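Local coordinates for phenazine-1-carboxylate N-methyltransferase (Pseudomonas aeruginosa, PDB 2IP2), which transfers a methyl group from S-adenosyl-L-methionine to phenazine-1-carboxylate, giving 5-methyl-phenazine-1-carboxylate on the pathway to the virulence pigment pyocyanine, at residues A[36-41]-A[79-84]; A[23-28]-A[63-68]. One frame throughout, in Å; residues are numbered along the deposited sequence. Where two conformers were deposited one is given.

Interaction 1 of 2, residues A[36-41]-A[79-84]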
loop_
_atom_site.group_PDB
_atom_site.type_symbol
_atom_site.label_atom_id
_atom_site.label_comp_id
_atom_site.label_asym_id
_atom_site.label_seq_id
_atom_site.Cartn_x
_atom_site.Cartn_y
_atom_site.Cartn_z
ATOM N N LEU A 36 2.648 -5.993 -23.423
ATOM C CA LEU A 36 2.253 -5.138 -24.542
ATOM C C LEU A 36 3.346 -4.149 -24.892
ATOM O O LEU A 36 3.736 -4.026 -26.074
ATOM C CB LEU A 36 0.905 -4.415 -24.263
ATOM C CG LEU A 36 -0.289 -5.359 -24.020
ATOM C CD1 LEU A 36 -1.453 -4.616 -23.541
ATOM C CD2 LEU A 36 -0.718 -6.093 -25.327
ATOM N N ILE A 37 3.832 -3.425 -23.896
ATOM C CA ILE A 37 4.897 -2.435 -24.117
ATOM C C ILE A 37 6.173 -3.031 -24.688
ATOM O O ILE A 37 6.752 -2.444 -25.637
ATOM C CB ILE A 37 5.198 -1.586 -22.837
ATOM C CG1 ILE A 37 3.995 -0.643 -22.574
ATOM C CG2 ILE A 37 6.511 -0.829 -22.982
ATOM C CD1 ILE A 37 3.902 -0.042 -21.106
ATOM N N GLU A 38 6.619 -4.168 -24.148
ATOM C CA GLU A 38 7.836 -4.813 -24.650
ATOM C C GLU A 38 7.699 -5.174 -26.122
ATOM O O GLU A 38 8.673 -5.108 -26.878
ATOM C CB GLU A 38 8.178 -6.069 -23.854
ATOM C CG GLU A 38 9.627 -6.517 -24.020
ATOM C CD GLU A 38 10.632 -5.432 -23.651
ATOM O OE1 GLU A 38 10.284 -4.487 -22.914
ATOM O OE2 GLU A 38 11.825 -5.539 -24.021
ATOM N N SER A 39 6.492 -5.525 -26.535
ATOM C CA SER A 39 6.253 -5.895 -27.963
ATOM C C SER A 39 6.080 -4.684 -28.891
ATOM O O SER A 39 5.841 -4.849 -30.107
ATOM C CB SER A 39 5.032 -6.798 -28.075
ATOM O OG SER A 39 3.817 -6.079 -27.853
ATOM N N GLY A 40 6.154 -3.487 -28.315
ATOM C CA GLY A 40 6.063 -2.218 -29.059
ATOM C C GLY A 40 4.718 -1.523 -29.115
ATOM O O GLY A 40 4.539 -0.550 -29.846
ATOM N N ILE A 41 3.748 -2.011 -28.339
ATOM C CA ILE A 41 2.451 -1.347 -28.247
ATOM C C ILE A 41 2.634 -0.345 -27.087
ATOM O O ILE A 41 2.729 -0.734 -25.895
ATOM C CB ILE A 41 1.355 -2.334 -27.893
ATOM C CG1 ILE A 41 1.284 -3.448 -28.949
ATOM C CG2 ILE A 41 -0.020 -1.612 -27.739
ATOM C CD1 ILE A 41 0.435 -4.666 -28.534
ATOM N N TYR A 79 6.118 4.476 -24.463
ATOM C CA TYR A 79 6.445 3.932 -23.129
ATOM C C TYR A 79 7.468 2.829 -23.264
ATOM O O TYR A 79 7.569 2.216 -24.323
ATOM C CB TYR A 79 5.180 3.335 -22.528
ATOM C CG TYR A 79 4.171 4.373 -22.156
ATOM C CD1 TYR A 79 4.470 5.352 -21.190
ATOM C CD2 TYR A 79 2.929 4.381 -22.761
ATOM C CE1 TYR A 79 3.522 6.350 -20.850
ATOM C CE2 TYR A 79 1.961 5.356 -22.426
ATOM C CZ TYR A 79 2.250 6.313 -21.458
ATOM O OH TYR A 79 1.323 7.282 -21.152
ATOM N N ALA A 80 8.163 2.497 -22.172
ATOM C CA ALA A 80 9.178 1.453 -22.232
ATOM C C ALA A 80 9.287 0.817 -20.839
ATOM O O ALA A 80 8.991 1.470 -19.828
ATOM C CB ALA A 80 10.574 2.083 -22.663
ATOM N N ASN A 81 9.715 -0.439 -20.784
ATOM C CA ASN A 81 9.947 -1.078 -19.489
ATOM C C ASN A 81 11.161 -0.520 -18.724
ATOM O O ASN A 81 12.064 0.091 -19.329
ATOM C CB ASN A 81 10.025 -2.601 -19.696
ATOM C CG ASN A 81 8.643 -3.208 -19.862
ATOM O OD1 ASN A 81 7.770 -3.001 -19.005
ATOM N ND2 ASN A 81 8.406 -3.896 -20.990
ATOM N N THR A 82 11.156 -0.742 -17.401
ATOM C CA THR A 82 12.253 -0.422 -16.486
ATOM C C THR A 82 12.677 -1.752 -15.825
ATOM O O THR A 82 11.964 -2.763 -15.978
ATOM C CB THR A 82 11.799 0.595 -15.424
ATOM O OG1 THR A 82 10.669 0.074 -14.690
ATOM C CG2 THR A 82 11.444 1.983 -16.076
ATOM N N PRO A 83 13.851 -1.804 -15.143
ATOM C CA PRO A 83 14.101 -3.037 -14.376
ATOM C C PRO A 83 12.917 -3.494 -13.474
ATOM O O PRO A 83 12.672 -4.701 -13.372
ATOM C CB PRO A 83 15.338 -2.716 -13.511
ATOM C CG PRO A 83 15.914 -1.417 -14.072
ATOM C CD PRO A 83 14.984 -0.851 -15.108
ATOM N N THR A 84 12.198 -2.548 -12.877
ATOM C CA THR A 84 11.047 -2.873 -12.031
ATOM C C THR A 84 9.904 -3.507 -12.882
ATOM O O THR A 84 9.395 -4.577 -12.524
ATOM C CB THR A 84 10.515 -1.640 -11.215
ATOM O OG1 THR A 84 11.547 -1.157 -10.342
ATOM C CG2 THR A 84 9.365 -2.070 -10.318
HETATM O O HOH W 1 10.832 -1.854 -23.050
#

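Interaction 2 of 2, residues A[23-28]-A[63-68]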
loop_
_atom_site.group_PDB
_atom_site.type_symbol
_atom_site.label_atom_id
_atom_site.label_comp_id
_atom_site.label_asym_id
_atom_site.label_seq_id
_atom_site.Cartn_x
_atom_site.Cartn_y
_atom_site.Cartn_z
ATOM N N ARG A 23 -2.669 -1.476 -5.850
ATOM C CA ARG A 23 -3.797 -1.784 -6.776
ATOM C C ARG A 23 -3.404 -1.377 -8.189
ATOM O O ARG A 23 -3.692 -2.116 -9.110
ATOM C CB ARG A 23 -5.121 -1.126 -6.349
ATOM C CG ARG A 23 -5.644 -1.515 -4.938
ATOM C CD ARG A 23 -5.656 -3.064 -4.794
ATOM N NE ARG A 23 -6.810 -3.663 -5.534
ATOM C CZ ARG A 23 -6.925 -4.951 -5.807
ATOM N NH1 ARG A 23 -5.979 -5.781 -5.438
ATOM N NH2 ARG A 23 -7.994 -5.425 -6.416
ATOM N N CYS A 24 -2.763 -0.214 -8.364
ATOM C CA CYS A 24 -2.293 0.215 -9.697
ATOM C C CYS A 24 -1.294 -0.771 -10.324
ATOM O O CYS A 24 -1.404 -1.093 -11.508
ATOM C CB CYS A 24 -1.712 1.613 -9.618
ATOM S SG CYS A 24 -2.973 2.867 -9.416
ATOM N N VAL A 25 -0.362 -1.332 -9.546
ATOM C CA VAL A 25 0.580 -2.325 -10.131
ATOM C C VAL A 25 -0.177 -3.612 -10.447
ATOM O O VAL A 25 0.063 -4.260 -11.488
ATOM C CB VAL A 25 1.797 -2.550 -9.106
ATOM C CG1 VAL A 25 2.636 -3.792 -9.512
ATOM C CG2 VAL A 25 2.618 -1.305 -9.080
ATOM N N TYR A 26 -1.132 -3.962 -9.580
ATOM C CA TYR A 26 -1.936 -5.179 -9.843
ATOM C C TYR A 26 -2.678 -5.025 -11.199
ATOM O O TYR A 26 -2.659 -5.915 -12.056
ATOM C CB TYR A 26 -2.888 -5.450 -8.638
ATOM C CG TYR A 26 -3.940 -6.511 -8.975
ATOM C CD1 TYR A 26 -3.579 -7.868 -9.159
ATOM C CD2 TYR A 26 -5.256 -6.120 -9.272
ATOM C CE1 TYR A 26 -4.581 -8.830 -9.504
ATOM C CE2 TYR A 26 -6.221 -7.048 -9.628
ATOM C CZ TYR A 26 -5.878 -8.388 -9.754
ATOM O OH TYR A 26 -6.888 -9.246 -10.128
ATOM N N VAL A 27 -3.277 -3.862 -11.391
ATOM C CA VAL A 27 -3.944 -3.586 -12.612
ATOM C C VAL A 27 -3.036 -3.649 -13.823
ATOM O O VAL A 27 -3.376 -4.283 -14.829
ATOM C CB VAL A 27 -4.685 -2.228 -12.532
ATOM C CG1 VAL A 27 -5.198 -1.833 -13.944
ATOM C CG2 VAL A 27 -5.878 -2.266 -11.507
ATOM N N ALA A 28 -1.897 -2.981 -13.776
ATOM C CA ALA A 28 -0.947 -3.041 -14.912
ATOM C C ALA A 28 -0.590 -4.511 -15.228
ATOM O O ALA A 28 -0.431 -4.886 -16.409
ATOM C CB ALA A 28 0.359 -2.254 -14.557
ATOM N N ARG A 63 0.909 7.611 -16.329
ATOM C CA ARG A 63 1.506 8.772 -15.680
ATOM C C ARG A 63 1.906 8.445 -14.223
ATOM O O ARG A 63 3.032 8.751 -13.782
ATOM C CB ARG A 63 0.479 9.907 -15.645
ATOM C CG ARG A 63 1.010 11.207 -15.248
ATOM C CD ARG A 63 0.082 12.272 -15.886
ATOM N NE ARG A 63 -1.259 12.270 -15.307
ATOM C CZ ARG A 63 -2.073 13.295 -15.451
ATOM N NH1 ARG A 63 -1.646 14.343 -16.169
ATOM N NH2 ARG A 63 -3.264 13.308 -14.874
ATOM N N LEU A 64 0.973 7.816 -13.508
ATOM C CA LEU A 64 1.203 7.365 -12.141
ATOM C C LEU A 64 2.357 6.351 -12.047
ATOM O O LEU A 64 3.277 6.499 -11.231
ATOM C CB LEU A 64 -0.105 6.740 -11.604
ATOM C CG LEU A 64 -0.110 6.322 -10.140
ATOM C CD1 LEU A 64 -1.544 6.320 -9.644
ATOM C CD2 LEU A 64 0.544 4.932 -9.960
ATOM N N LEU A 65 2.314 5.298 -12.870
ATOM C CA LEU A 65 3.302 4.223 -12.749
ATOM C C LEU A 65 4.688 4.755 -13.117
ATOM O O LEU A 65 5.676 4.372 -12.480
ATOM C CB LEU A 65 2.944 3.057 -13.656
ATOM C CG LEU A 65 1.701 2.331 -13.105
ATOM C CD1 LEU A 65 1.139 1.312 -14.111
ATOM C CD2 LEU A 65 1.941 1.664 -11.700
ATOM N N VAL A 66 4.757 5.578 -14.158
ATOM C CA VAL A 66 6.073 6.203 -14.600
ATOM C C VAL A 66 6.627 7.109 -13.485
ATOM O O VAL A 66 7.855 7.119 -13.212
ATOM C CB VAL A 66 5.960 7.007 -15.942
ATOM C CG1 VAL A 66 7.269 7.793 -16.284
ATOM C CG2 VAL A 66 5.567 6.092 -17.147
ATOM N N ALA A 67 5.737 7.868 -12.840
ATOM C CA ALA A 67 6.178 8.794 -11.763
ATOM C C ALA A 67 6.795 8.007 -10.602
ATOM O O ALA A 67 7.722 8.483 -9.929
ATOM C CB ALA A 67 5.011 9.731 -11.266
ATOM N N PHE A 68 6.353 6.763 -10.407
ATOM C CA PHE A 68 6.929 5.893 -9.413
ATOM C C PHE A 68 7.971 4.938 -10.035
ATOM O O PHE A 68 8.331 3.895 -9.464
ATOM C CB PHE A 68 5.791 5.147 -8.642
ATOM C CG PHE A 68 5.110 5.990 -7.561
ATOM C CD1 PHE A 68 5.796 6.303 -6.362
ATOM C CD2 PHE A 68 3.774 6.395 -7.692
ATOM C CE1 PHE A 68 5.187 7.048 -5.358
ATOM C CE2 PHE A 68 3.147 7.129 -6.681
ATOM C CZ PHE A 68 3.854 7.477 -5.511
#

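Interaction 1 of 2, residues A[36-41]-A[79-84]
Glu38, in the last turn of helix 33-38, reaches across to Asn81 with a bent side chain. Its CB lies 3.6 Å from Asn81 ND2, so contact with the amide begins at the root of the chain. CG stands anti to the backbone N, and the bend at chi2 (56°) brings OE1 to the amide of Asn81, carboxylate and amide planes 27° apart. CD, 3.8 Å from Asn81 ND2, and the more distant CG border that same nitrogen. At the tip, OE1 accepts a hydrogen bond of 2.8 Å from Asn81 ND2 through its anti lone pair. The bond is nearly straight, 171° at the hydrogen, and the oxygen lies almost in the amide plane. OE1 also accepts a hydrogen bond from a water, which in turn accepts one from Asn81 N, so one carboxylate oxygen holds both the side chain and the backbone of Asn81. The amide is fixed further by Ala34 O at ND2 and by Ser85 OG at OD1. Strand 78-81 forms, with strand 71-72, the two-stranded wing of the winged-helix-like dimerisation domain, and helix 33-38 packs on it through Ile37. CG2 of Ile37, anti to the backbone N, lies 3.5 Å from Tyr79 O and 3.6 Å from Ala80 CA, whereas CD1 touches Tyr79 CB at 3.9 Å. Beyond CB the tyrosine leads away, its hydroxyl bonded to Asp44. Past Glu38 the helix ends in a Schellman motif: Gly40 has positive phi, Ile41 N bonds to Leu36 O and Gly40 N to Ile37 O. Ser39 OG also reaches Leu36 O, from above the carbonyl plane.

Interaction 2 of 2, residues A[23-28]-A[63-68]
The flat groups of this helix pair lie outside the interface itself. The guanidinium of Arg23 has Tyr26 CD2 on one face, 3.7 Å above its plane and offset toward the rim, while its nitrogens bond to Gly103 O of the same chain and to Trp110 O and Thr111 O of the second subunit. The ring of Phe68, just beyond the other helix, makes a cation-pi contact with Lys21. The two segments themselves meet through aliphatic side chains and one thiol. Leu65 does most of the bridging. Its CG stands anti to the carbonyl carbon (chi1 -71°), and its fork spreads over residues up to nearly one helical turn apart: CD1 meets Ala28 CB at 3.7 Å, and CD2 approaches Val25 CG2 at 4.0 Å, the two chains crossing obliquely, and more loosely Cys24 CB at 4.2 Å. Leu64 takes a different torsion, with CG anti to the backbone N (chi1 -174°), and brings its own fork to Cys24. Here CD1 lies 3.7 Å from Cys24 SG, while CD2 comes within 4.0 Å of Cys24 CB, so the thiol side chain is met by both methyls. Leu64 was deposited in two conformers, and these contacts belong to one of them. All five touching residues are buried, and their contacts are purely apolar. The axes cross at -111°, 10.7 Å apart at closest approach, a steep crossing that limits the meeting to a short patch. Within the N-terminal dimerisation domain, helix 55-67 thus lies across the long helix 6-30, with Phe71 of strand 71-72 touching both Ala28 and Leu65, Ile70 and Leu88 packing on Val25, and Val289 of the second subunit packing on Leu64.

How the interactions relate
Interactions 1 and 2 belong to one small core, that of the N-terminal dimerisation domain, with centres about 13 Å apart. Their segments alternate along the chain: helices 6-30 and 33-38 follow each other, and each then receives a later partner, 63-68 and 79-84 respectively. The two contacts meet directly where Tyr79 CE1 packs on Val66 CG2 at 4.2 Å, and Phe71 of strand 71-72 borders both, touching Ile37 and Asn81 on the side of interaction 1. Both also reach the second subunit of the homodimer. Neither lies near the predicted S-adenosyl-L-methionine-binding residues Asp198 and Arg241.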